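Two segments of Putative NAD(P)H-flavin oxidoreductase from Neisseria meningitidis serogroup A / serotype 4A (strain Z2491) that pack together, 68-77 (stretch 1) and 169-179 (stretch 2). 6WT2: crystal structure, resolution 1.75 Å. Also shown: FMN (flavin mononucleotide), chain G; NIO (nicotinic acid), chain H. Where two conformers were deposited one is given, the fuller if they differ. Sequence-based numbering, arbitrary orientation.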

# COMPACT_ATOMS: atom_id res chain seq x y z
N ALA A 68 5.36 3.69 26.74
CA ALA A 68 4.14 4.48 26.89
C ALA A 68 3.02 3.99 25.99
O ALA A 68 1.84 4.12 26.34
N ILE A 69 3.35 3.42 24.82
CA ILE A 69 2.31 2.96 23.90
C ILE A 69 1.99 1.49 24.09
O ILE A 69 0.93 1.03 23.62
N LYS A 70 2.82 0.75 24.80
CA LYS A 70 2.58 -0.68 24.99
C LYS A 70 1.20 -1.02 25.57
O LYS A 70 0.58 -1.97 25.05
N PRO A 71 0.67 -0.32 26.58
CA PRO A 71 -0.62 -0.74 27.16
C PRO A 71 -1.78 -0.78 26.18
O PRO A 71 -2.75 -1.51 26.44
N PHE A 72 -1.74 -0.03 25.08
CA PHE A 72 -2.82 -0.09 24.10
C PHE A 72 -2.37 -0.62 22.75
O PHE A 72 -3.11 -0.50 21.77
N SER A 73 -1.18 -1.22 22.67
CA SER A 73 -0.66 -1.70 21.40
C SER A 73 -0.56 -3.22 21.38
O SER A 73 0.51 -3.78 21.13
N TRP A 74 -1.68 -3.90 21.64
CA TRP A 74 -1.65 -5.35 21.82
C TRP A 74 -1.17 -6.08 20.56
O TRP A 74 -0.62 -7.18 20.67
N GLY A 75 -1.34 -5.49 19.38
CA GLY A 75 -0.86 -6.13 18.17
C GLY A 75 0.65 -6.25 18.07
O GLY A 75 1.14 -7.02 17.23
N MSE A 76 1.40 -5.51 18.88
CA MSE A 76 2.85 -5.59 18.86
C MSE A 76 3.48 -5.53 20.26
O MSE A 76 4.61 -5.08 20.42
N ALA A 77 2.74 -6.01 21.27
CA ALA A 77 3.16 -5.80 22.66
C ALA A 77 4.53 -6.41 22.93
O ALA A 77 5.41 -5.77 23.52
N PRO A 169 3.97 -5.71 9.75
CA PRO A 169 3.06 -4.56 9.70
C PRO A 169 2.12 -4.61 10.90
O PRO A 169 1.80 -5.69 11.42
N VAL A 170 1.67 -3.44 11.35
CA VAL A 170 0.93 -3.37 12.61
C VAL A 170 -0.21 -2.37 12.51
O VAL A 170 0.03 -1.16 12.34
N GLU A 171 -1.45 -2.86 12.66
CA GLU A 171 -2.63 -2.04 12.90
C GLU A 171 -3.20 -2.25 14.29
O GLU A 171 -4.14 -1.55 14.68
N GLY A 172 -2.67 -3.21 15.05
CA GLY A 172 -3.28 -3.61 16.30
C GLY A 172 -2.97 -2.68 17.46
O GLY A 172 -2.25 -3.05 18.40
N PHE A 173 -3.51 -1.47 17.41
CA PHE A 173 -3.35 -0.53 18.51
C PHE A 173 -4.53 0.42 18.51
O PHE A 173 -5.22 0.58 17.49
N ASN A 174 -4.77 1.05 19.65
CA ASN A 174 -5.81 2.07 19.71
C ASN A 174 -5.31 3.32 19.00
O ASN A 174 -4.32 3.94 19.41
N TYR A 175 -5.99 3.69 17.91
CA TYR A 175 -5.48 4.77 17.08
C TYR A 175 -5.58 6.12 17.77
O TYR A 175 -4.68 6.96 17.64
N ALA A 176 -6.66 6.36 18.51
CA ALA A 176 -6.80 7.62 19.23
C ALA A 176 -5.76 7.75 20.33
O ALA A 176 -5.20 8.84 20.55
N ASP A 177 -5.48 6.66 21.06
CA ASP A 177 -4.44 6.70 22.08
C ASP A 177 -3.07 6.96 21.46
O ASP A 177 -2.24 7.66 22.05
N MSE A 178 -2.80 6.37 20.29
CA MSE A 178 -1.50 6.51 19.65
C MSE A 178 -1.25 7.97 19.30
O MSE A 178 -0.16 8.49 19.54
N GLU A 179 -2.27 8.63 18.74
CA GLU A 179 -2.13 10.05 18.43
C GLU A 179 -1.94 10.86 19.70
O GLU A 179 -1.10 11.77 19.74

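Phe72 has the largest covered area in this contact, and Met178 follows. Phe72 points toward stretch 2 with chi1 p (55°) and chi2 82°. Asp177 CB sits 3.4 Å from the centroid of the Phe72 ring, almost on the ring normal, a CH-pi contact over one face. Asp177 also points in, with chi1 m. Farther along the ring, Phe72 CE1 lies 4.1 Å from Met178 CB.

A backbone hydrogen bond lies beside this packing. Asn174 N donates to Phe72 O at 3.1 Å. Asn174, chi1 t, is also the N-cap: its OD1 accepts from Asp177 N at 2.8 Å. One residue thus ties the helix start to stretch 1 and caps it.

Met178 is a selenomethionine. Its CA-to-CB bond points sideways, but chi angles t, p, p bring its end nearer to stretch 1. Its SE lies 3.7 Å from Ile69 CG2. Its CE lies 3.7 Å from Met76 CE and 3.6 Å from Ser73 OG. Ser73, chi1 m, spends its hydroxyl on its own stretch: Ser73 OG donates to Ile69 O at 2.8 Å.

Met76, also selenomethionine, points toward stretch 2 with chi p, t, t. Its CG meets Val170 CG1 at 3.9 Å; Val170 is chi1 t and points in.

Gly172 packs closely on Gly75, with their CA atoms 4.0 Å apart. A CB on either glycine would clash with the CA of the other. Gly75 N donates to Gly172 O at 2.8 Å. The same oxygen lies over one face of the Trp74 ring.

FMN joins both stretches: FMN N3 donates to Gly75 O at 2.9 Å, and Gly172 N donates to FMN O4 at 2.8 Å. Nicotinic acid lies beside them, its C5 3.4 Å from Gly172 CA.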

# COMPACT_ATOMS: atom_id res chain seq x y z
CB ALA A 68 4.43 5.95 26.59
CB ILE A 69 2.71 3.24 22.43
CG1 ILE A 69 4.00 2.51 22.06
CG2 ILE A 69 2.85 4.75 22.19
CD1 ILE A 69 4.48 2.78 20.66
CB LYS A 70 3.70 -1.25 25.88
CG LYS A 70 3.51 -2.73 26.20
CD LYS A 70 4.56 -3.24 27.18
CE LYS A 70 5.96 -3.09 26.62
NZ LYS A 70 6.98 -3.47 27.66
CB PRO A 71 -0.86 0.30 28.27
CG PRO A 71 0.48 0.81 28.60
CD PRO A 71 1.23 0.83 27.32
CB PHE A 72 -3.48 1.29 23.95
CG PHE A 72 -2.52 2.40 23.60
CD1 PHE A 72 -2.11 2.60 22.29
CD2 PHE A 72 -2.05 3.26 24.59
CE1 PHE A 72 -1.22 3.64 21.97
CE2 PHE A 72 -1.17 4.30 24.27
CZ PHE A 72 -0.76 4.49 22.96
CB SER A 73 0.70 -1.07 21.13
OG SER A 73 0.56 0.32 20.92
CB TRP A 74 -3.04 -5.84 22.23
CG TRP A 74 -4.14 -5.35 21.33
CD1 TRP A 74 -4.66 -4.09 21.27
CD2 TRP A 74 -4.86 -6.13 20.36
NE1 TRP A 74 -5.65 -4.03 20.33
CE2 TRP A 74 -5.80 -5.27 19.76
CE3 TRP A 74 -4.80 -7.47 19.96
CZ2 TRP A 74 -6.68 -5.71 18.76
CZ3 TRP A 74 -5.68 -7.90 18.96
CH2 TRP A 74 -6.60 -7.02 18.38
CB MSE A 76 3.41 -4.46 17.99
CG MSE A 76 3.00 -3.08 18.45
SE MSE A 76 4.04 -1.67 17.55
CE MSE A 76 3.05 -0.11 18.18
CB ALA A 77 2.12 -6.37 23.62
CB PRO A 169 2.29 -4.77 8.38
CG PRO A 169 2.62 -6.23 7.92
CD PRO A 169 3.46 -6.87 9.00
CB VAL A 170 1.82 -3.00 13.81
CG1 VAL A 170 0.96 -2.91 15.08
CG2 VAL A 170 2.93 -4.04 14.01
CB GLU A 171 -3.74 -2.33 11.87
CG GLU A 171 -3.55 -1.67 10.52
CD GLU A 171 -4.57 -2.18 9.50
OE1 GLU A 171 -5.39 -3.04 9.88
OE2 GLU A 171 -4.56 -1.73 8.34
CB PHE A 173 -2.04 0.23 18.41
CG PHE A 173 -1.82 0.91 17.08
CD1 PHE A 173 -2.31 2.18 16.84
CD2 PHE A 173 -1.08 0.28 16.08
CE1 PHE A 173 -2.10 2.81 15.63
CE2 PHE A 173 -0.85 0.91 14.87
CZ PHE A 173 -1.37 2.18 14.64
CB ASN A 174 -6.19 2.38 21.16
CG ASN A 174 -7.38 3.31 21.25
OD1 ASN A 174 -7.23 4.53 21.13
ND2 ASN A 174 -8.56 2.75 21.45
CB TYR A 175 -6.22 4.79 15.75
CG TYR A 175 -5.56 3.94 14.69
CD1 TYR A 175 -5.00 4.53 13.57
CD2 TYR A 175 -5.49 2.55 14.82
CE1 TYR A 175 -4.38 3.76 12.58
CE2 TYR A 175 -4.87 1.77 13.84
CZ TYR A 175 -4.33 2.38 12.72
OH TYR A 175 -3.71 1.62 11.76
CB ALA A 176 -8.22 7.73 19.82
CB ASP A 177 -4.41 5.38 22.86
CG ASP A 177 -5.60 5.20 23.77
OD1 ASP A 177 -6.18 6.21 24.20
OD2 ASP A 177 -5.95 4.03 24.06
CB MSE A 178 -1.41 5.62 18.40
CG MSE A 178 -0.03 5.62 17.72
SE MSE A 178 1.36 4.75 18.83
CE MSE A 178 0.95 2.89 18.38
CB GLU A 179 -3.34 10.56 17.65
CG GLU A 179 -3.44 12.09 17.60
CD GLU A 179 -4.50 12.62 16.64
OE1 GLU A 179 -4.43 12.29 15.43
OE2 GLU A 179 -5.40 13.36 17.09
N1 FMN G . 0.29 -8.85 12.76
C2 FMN G . 0.24 -8.73 14.11
O2 FMN G . 0.69 -9.68 14.80
N3 FMN G . -0.22 -7.64 14.73
C4 FMN G . -0.76 -6.60 14.06
O4 FMN G . -1.12 -5.55 14.63
C4A FMN G . -0.76 -6.67 12.59
N5 FMN G . -1.36 -5.71 11.87
C5A FMN G . -1.28 -5.73 10.51
C6 FMN G . -1.61 -4.58 9.79
C7 FMN G . -1.52 -4.60 8.41
C7M FMN G . -1.89 -3.37 7.60
C8 FMN G . -1.03 -5.81 7.71
C8M FMN G . -0.84 -5.77 6.21
C9 FMN G . -0.64 -6.93 8.43
C9A FMN G . -0.68 -6.90 9.82
N10 FMN G . -0.24 -8.02 10.57
C10 FMN G . -0.31 -7.94 11.97
C1' FMN G . 0.33 -9.20 9.91
C2' FMN G . -0.75 -10.12 9.32
O2' FMN G . -1.42 -10.88 10.35
C3' FMN G . -0.05 -11.00 8.28
O3' FMN G . 0.44 -10.14 7.23
C4' FMN G . -0.93 -12.07 7.63
O4' FMN G . -1.47 -12.93 8.63
C5' FMN G . -0.13 -12.88 6.62
O5' FMN G . 1.00 -13.50 7.25
P FMN G . 2.46 -13.22 6.63
O1P FMN G . 2.48 -11.71 6.57
O2P FMN G . 3.49 -13.80 7.55
O3P FMN G . 2.50 -13.80 5.24
N NIO H . -4.35 -7.21 15.40
C1 NIO H . -3.83 -8.25 14.74
C2 NIO H . -3.85 -8.27 13.36
C3 NIO H . -4.41 -7.22 12.64
C4 NIO H . -4.95 -6.16 13.36
C5 NIO H . -4.91 -6.19 14.74
C6 NIO H . -3.27 -9.43 12.62
O1 NIO H . -3.12 -9.31 11.40
O2 NIO H . -2.95 -10.46 13.24